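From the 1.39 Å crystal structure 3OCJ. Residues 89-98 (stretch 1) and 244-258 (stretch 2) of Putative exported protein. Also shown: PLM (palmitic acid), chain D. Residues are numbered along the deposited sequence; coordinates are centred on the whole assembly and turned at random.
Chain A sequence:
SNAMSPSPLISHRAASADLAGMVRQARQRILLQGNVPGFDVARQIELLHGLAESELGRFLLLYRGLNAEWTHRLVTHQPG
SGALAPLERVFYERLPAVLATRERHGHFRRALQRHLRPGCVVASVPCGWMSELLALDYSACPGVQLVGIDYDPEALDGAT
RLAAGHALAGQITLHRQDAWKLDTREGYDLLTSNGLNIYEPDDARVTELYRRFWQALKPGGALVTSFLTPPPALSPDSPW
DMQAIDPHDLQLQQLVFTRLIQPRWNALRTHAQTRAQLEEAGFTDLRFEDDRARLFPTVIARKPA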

# COMPACT_ATOMS: atom_id res chain seq x y z
N ARG A 89 3.28 12.25 -14.61
CA ARG A 89 1.91 12.57 -14.18
C ARG A 89 0.90 11.50 -14.63
O ARG A 89 -0.02 11.16 -13.89
N VAL A 90 1.09 10.95 -15.82
CA VAL A 90 0.25 9.84 -16.28
C VAL A 90 0.38 8.65 -15.33
O VAL A 90 -0.62 8.02 -14.95
N PHE A 91 1.61 8.34 -14.92
CA PHE A 91 1.82 7.26 -13.96
C PHE A 91 1.11 7.53 -12.62
O PHE A 91 0.49 6.64 -12.04
N TYR A 92 1.20 8.77 -12.14
CA TYR A 92 0.57 9.16 -10.88
C TYR A 92 -0.96 9.20 -10.95
O TYR A 92 -1.62 9.07 -9.93
N GLU A 93 -1.51 9.43 -12.14
CA GLU A 93 -2.94 9.76 -12.24
C GLU A 93 -3.80 8.80 -13.05
O GLU A 93 -5.03 8.85 -12.94
N ARG A 94 -3.19 7.94 -13.85
CA ARG A 94 -3.98 7.11 -14.75
C ARG A 94 -3.85 5.60 -14.57
O ARG A 94 -4.72 4.85 -14.99
N LEU A 95 -2.77 5.14 -13.95
CA LEU A 95 -2.61 3.69 -13.80
C LEU A 95 -3.74 3.13 -12.94
O LEU A 95 -4.01 3.65 -11.87
N PRO A 96 -4.41 2.09 -13.43
CA PRO A 96 -5.54 1.56 -12.67
C PRO A 96 -5.21 1.22 -11.21
O PRO A 96 -6.02 1.54 -10.33
N ALA A 97 -4.05 0.62 -10.94
CA ALA A 97 -3.72 0.27 -9.56
C ALA A 97 -3.50 1.50 -8.67
O ALA A 97 -3.76 1.48 -7.47
N VAL A 98 -3.01 2.59 -9.27
CA VAL A 98 -2.82 3.82 -8.50
C VAL A 98 -4.18 4.42 -8.16
O VAL A 98 -4.41 4.88 -7.03
N ALA A 244 -14.72 -1.11 -15.66
CA ALA A 244 -14.31 -0.01 -14.79
C ALA A 244 -12.84 0.33 -14.98
O ALA A 244 -12.27 1.09 -14.19
N ILE A 245 -12.22 -0.24 -16.01
CA ILE A 245 -10.79 -0.07 -16.26
C ILE A 245 -10.57 0.40 -17.69
O ILE A 245 -11.06 -0.22 -18.63
N ASP A 246 -9.83 1.49 -17.86
CA ASP A 246 -9.51 1.94 -19.21
C ASP A 246 -8.54 0.96 -19.87
O ASP A 246 -7.48 0.67 -19.31
N PRO A 247 -8.90 0.42 -21.04
CA PRO A 247 -8.03 -0.60 -21.64
C PRO A 247 -6.61 -0.12 -21.93
O PRO A 247 -5.67 -0.87 -21.68
N HIS A 248 -6.45 1.09 -22.44
CA HIS A 248 -5.11 1.57 -22.77
C HIS A 248 -4.28 1.78 -21.51
O HIS A 248 -3.10 1.42 -21.47
N ASP A 249 -4.89 2.39 -20.50
CA ASP A 249 -4.16 2.64 -19.26
C ASP A 249 -3.77 1.34 -18.57
O ASP A 249 -2.71 1.27 -17.95
N LEU A 250 -4.60 0.32 -18.69
CA LEU A 250 -4.23 -0.99 -18.17
C LEU A 250 -3.04 -1.58 -18.95
O LEU A 250 -2.10 -2.12 -18.35
N GLN A 251 -3.07 -1.47 -20.28
CA GLN A 251 -1.95 -1.94 -21.09
C GLN A 251 -0.67 -1.23 -20.68
O GLN A 251 0.39 -1.85 -20.53
N LEU A 252 -0.76 0.08 -20.48
CA LEU A 252 0.38 0.87 -20.02
C LEU A 252 0.91 0.33 -18.69
O LEU A 252 2.10 0.07 -18.54
N GLN A 253 0.01 0.16 -17.72
CA GLN A 253 0.40 -0.37 -16.42
C GLN A 253 1.07 -1.74 -16.54
O GLN A 253 2.09 -2.01 -15.90
N GLN A 254 0.51 -2.61 -17.37
CA GLN A 254 1.05 -3.95 -17.51
C GLN A 254 2.48 -3.93 -18.05
O GLN A 254 3.32 -4.71 -17.61
N LEU A 255 2.75 -3.05 -19.01
CA LEU A 255 4.09 -2.94 -19.57
C LEU A 255 5.03 -2.38 -18.51
O LEU A 255 6.11 -2.93 -18.27
N VAL A 256 4.60 -1.30 -17.87
CA VAL A 256 5.43 -0.65 -16.86
C VAL A 256 5.76 -1.60 -15.70
O VAL A 256 6.91 -1.68 -15.27
N PHE A 257 4.76 -2.32 -15.20
CA PHE A 257 4.97 -3.22 -14.08
C PHE A 257 5.72 -4.49 -14.50
O PHE A 257 6.75 -4.83 -13.93
N THR A 258 5.19 -5.22 -15.48
CA THR A 258 5.77 -6.52 -15.80
C THR A 258 7.17 -6.44 -16.40
O THR A 258 8.02 -7.27 -16.10

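Stretch 1 meets the long helix 247-258 at a break where Leu95 takes the N-cap position of a new helix that Pro96 begins. The axes of helices 89-94 and 247-258 run at 116° to each other and come no closer than 11.1 Å, and side chains such as Val90, Phe91 and Leu252 occupy the space between them. At the break the backbones draw nearer, with Leu95 CA 5.7 Å from Gln253 CA.

Pro96 is the main bump here. Its CA-to-CB bond points toward stretch 2, and its compact ring settles against the helix surface, with CG 3.7 Å from Ile245 CG2 and 3.9 Å from Leu250 CA, while CD lies 3.6 Å from Asp249 O. Leu250 turns its CB away, which leaves its backbone open to the ring. Proline also suits the first turn of a helix, where no amide hydrogen is needed.

Gln253 (chi1 t, chi2 t) reaches out in an extended form to the start of this helix. Its OE1 accepts a nearly straight hydrogen bond from Ala97 N at 2.8 Å, using an amide that the first turn leaves free. Pro96 N is also near, 3.2 Å from Gln253 OE1, but has no hydrogen to share. The small Ala97 side chain points toward stretch 2, and its CB meets the edge of the Phe257 ring, 4.2 Å from CE2.

Leu252 (t, p) supplies the opposing knob. Its CD2 enters a hollow lined by Val90, Phe91 and Leu95: it lies 3.7 Å from Val90 CG1, 3.9 Å from Leu95 CD2, and 4.2 Å from Phe91 CE1, at the edge of that ring. Branched Val90 (t) and Leu95 (m, t) give the hollow rounded walls. Phe91 (m) leaves its backbone sideways, yet its ring end swings in until CE1 is 3.9 Å from Val256 CG2.

A polar border adjoins this apolar packing. Arg94 (m, t, p) forms a salt bridge with Asp249 (m), NH2 to OD1 at 2.9 Å, supplemented by a weak hydrogen bond from Arg94 NE to Asp249 OD2 at 3.4 Å. Water 1 donates to both Arg94 O and Asp249 OD2; water 2 donates to Asp249 OD2 and accepts weakly from Arg94 NE. Asp246 caps the long helix, its OD2 accepting from Asp249 N at 2.9 Å.

The palmitic acid chain fills a further apolar groove. Its CE lies 3.5 Å from Phe91 CB, its CA 3.6 Å from Val98 CG2 and 3.7 Å from Phe257 CZ, so the lipid contacts both stretches.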

# COMPACT_ATOMS: atom_id res chain seq x y z
CB ARG A 89 1.49 13.97 -14.62
CG ARG A 89 0.12 14.38 -14.07
CD ARG A 89 -0.26 15.83 -14.45
NE ARG A 89 0.64 16.83 -13.88
CZ ARG A 89 0.56 17.28 -12.63
NH1 ARG A 89 -0.37 16.79 -11.81
NH2 ARG A 89 1.41 18.20 -12.19
CB VAL A 90 0.60 9.40 -17.71
CG1 VAL A 90 -0.21 8.16 -18.09
CG2 VAL A 90 0.31 10.54 -18.69
CB PHE A 91 3.31 7.03 -13.71
CG PHE A 91 4.09 6.63 -14.94
CD1 PHE A 91 3.48 5.94 -15.97
CD2 PHE A 91 5.45 6.92 -15.05
CE1 PHE A 91 4.20 5.56 -17.10
CE2 PHE A 91 6.18 6.55 -16.16
CZ PHE A 91 5.55 5.86 -17.19
CB TYR A 92 1.01 10.57 -10.46
CG TYR A 92 2.22 10.69 -9.56
CD1 TYR A 92 3.51 10.49 -10.05
CD2 TYR A 92 2.08 11.08 -8.23
CE1 TYR A 92 4.62 10.64 -9.23
CE2 TYR A 92 3.18 11.23 -7.41
CZ TYR A 92 4.44 11.01 -7.91
OH TYR A 92 5.55 11.17 -7.09
CB GLU A 93 -3.11 11.19 -12.77
CG GLU A 93 -2.60 12.23 -11.80
CD GLU A 93 -2.73 13.65 -12.31
OE1 GLU A 93 -3.32 13.88 -13.39
OE2 GLU A 93 -2.25 14.55 -11.58
CB ARG A 94 -3.71 7.51 -16.20
CG ARG A 94 -4.07 8.95 -16.49
CD ARG A 94 -3.76 9.34 -17.91
NE ARG A 94 -4.54 8.58 -18.88
CZ ARG A 94 -4.35 8.64 -20.20
NH1 ARG A 94 -3.41 9.43 -20.70
NH2 ARG A 94 -5.11 7.92 -21.01
CB LEU A 95 -1.25 3.36 -13.19
CG LEU A 95 -0.05 3.86 -14.00
CD1 LEU A 95 1.24 3.46 -13.28
CD2 LEU A 95 -0.06 3.31 -15.42
CB PRO A 96 -5.93 0.30 -13.45
CG PRO A 96 -5.60 0.68 -14.88
CD PRO A 96 -4.29 1.45 -14.75
CB ALA A 97 -2.50 -0.64 -9.52
CB VAL A 98 -1.95 4.85 -9.27
CG1 VAL A 98 -1.89 6.17 -8.52
CG2 VAL A 98 -0.54 4.28 -9.49
CB ALA A 244 -14.60 -0.36 -13.33
CB ILE A 245 -10.01 -1.39 -16.05
CG1 ILE A 245 -10.28 -1.94 -14.64
CG2 ILE A 245 -8.52 -1.17 -16.28
CD1 ILE A 245 -9.73 -3.35 -14.41
CB ASP A 246 -8.90 3.34 -19.19
CG ASP A 246 -8.55 3.84 -20.58
OD1 ASP A 246 -9.44 4.39 -21.25
OD2 ASP A 246 -7.40 3.65 -21.01
CB PRO A 247 -8.77 -0.98 -22.93
CG PRO A 247 -10.20 -0.68 -22.64
CD PRO A 247 -10.19 0.55 -21.76
CB HIS A 248 -5.14 2.86 -23.58
CG HIS A 248 -3.77 3.44 -23.79
ND1 HIS A 248 -2.96 3.06 -24.84
CD2 HIS A 248 -3.05 4.33 -23.06
CE1 HIS A 248 -1.81 3.71 -24.77
NE2 HIS A 248 -1.84 4.49 -23.70
CB ASP A 249 -4.94 3.55 -18.32
CG ASP A 249 -5.19 4.93 -18.91
OD1 ASP A 249 -4.42 5.34 -19.80
OD2 ASP A 249 -6.14 5.60 -18.46
CB LEU A 250 -5.42 -1.96 -18.19
CG LEU A 250 -5.09 -3.36 -17.66
CD1 LEU A 250 -4.62 -3.32 -16.20
CD2 LEU A 250 -6.30 -4.27 -17.81
CB GLN A 251 -2.21 -1.71 -22.58
CG GLN A 251 -3.31 -2.57 -23.15
CD GLN A 251 -3.51 -2.36 -24.64
OE1 GLN A 251 -3.56 -1.22 -25.11
NE2 GLN A 251 -3.61 -3.45 -25.39
CB LEU A 252 0.00 2.34 -19.91
CG LEU A 252 1.08 3.27 -19.34
CD1 LEU A 252 2.28 3.37 -20.28
CD2 LEU A 252 0.53 4.66 -19.03
CB GLN A 253 -0.81 -0.48 -15.51
CG GLN A 253 -0.49 -1.14 -14.20
CD GLN A 253 -1.68 -1.16 -13.30
OE1 GLN A 253 -2.15 -0.11 -12.86
NE2 GLN A 253 -2.19 -2.35 -13.00
CB GLN A 254 0.16 -4.79 -18.41
CG GLN A 254 -1.19 -5.07 -17.78
CD GLN A 254 -2.16 -5.71 -18.74
OE1 GLN A 254 -2.07 -5.52 -19.95
NE2 GLN A 254 -3.10 -6.48 -18.19
CB LEU A 255 4.08 -2.04 -20.80
CG LEU A 255 5.44 -1.85 -21.47
CD1 LEU A 255 6.00 -3.19 -21.96
CD2 LEU A 255 5.30 -0.87 -22.63
CB VAL A 256 4.81 0.66 -16.37
CG1 VAL A 256 5.61 1.25 -15.21
CG2 VAL A 256 4.73 1.67 -17.52
CB PHE A 257 3.65 -3.62 -13.40
CG PHE A 257 2.98 -2.52 -12.61
CD1 PHE A 257 3.47 -1.23 -12.58
CD2 PHE A 257 1.82 -2.81 -11.88
CE1 PHE A 257 2.81 -0.23 -11.83
CE2 PHE A 257 1.17 -1.83 -11.14
CZ PHE A 257 1.66 -0.54 -11.12
CB THR A 258 4.89 -7.34 -16.76
OG1 THR A 258 4.82 -6.70 -18.04
CG2 THR A 258 3.50 -7.48 -16.18
C1 PLM D . 2.14 -0.68 -1.48
O1 PLM D . 1.21 -0.09 -0.89
O2 PLM D . 3.23 -0.80 -0.87
C2 PLM D . 2.00 -1.23 -2.88
C3 PLM D . 0.72 -0.78 -3.59
C4 PLM D . 0.83 -1.17 -5.06
C5 PLM D . -0.46 -0.99 -5.84
C6 PLM D . -0.87 0.47 -5.97
C7 PLM D . 0.31 1.40 -6.22
C8 PLM D . 0.97 1.19 -7.57
C9 PLM D . 2.10 2.22 -7.70
CA PLM D . 2.55 2.44 -9.14
CB PLM D . 3.20 3.81 -9.26
CC PLM D . 4.06 3.93 -10.51
CD PLM D . 4.72 5.30 -10.56
CE PLM D . 5.71 5.35 -11.72
CF PLM D . 6.72 6.47 -11.55
CG PLM D . 6.06 7.84 -11.50
O HOH W 1 -7.19 5.11 -16.11
O HOH W 2 -7.51 8.14 -18.99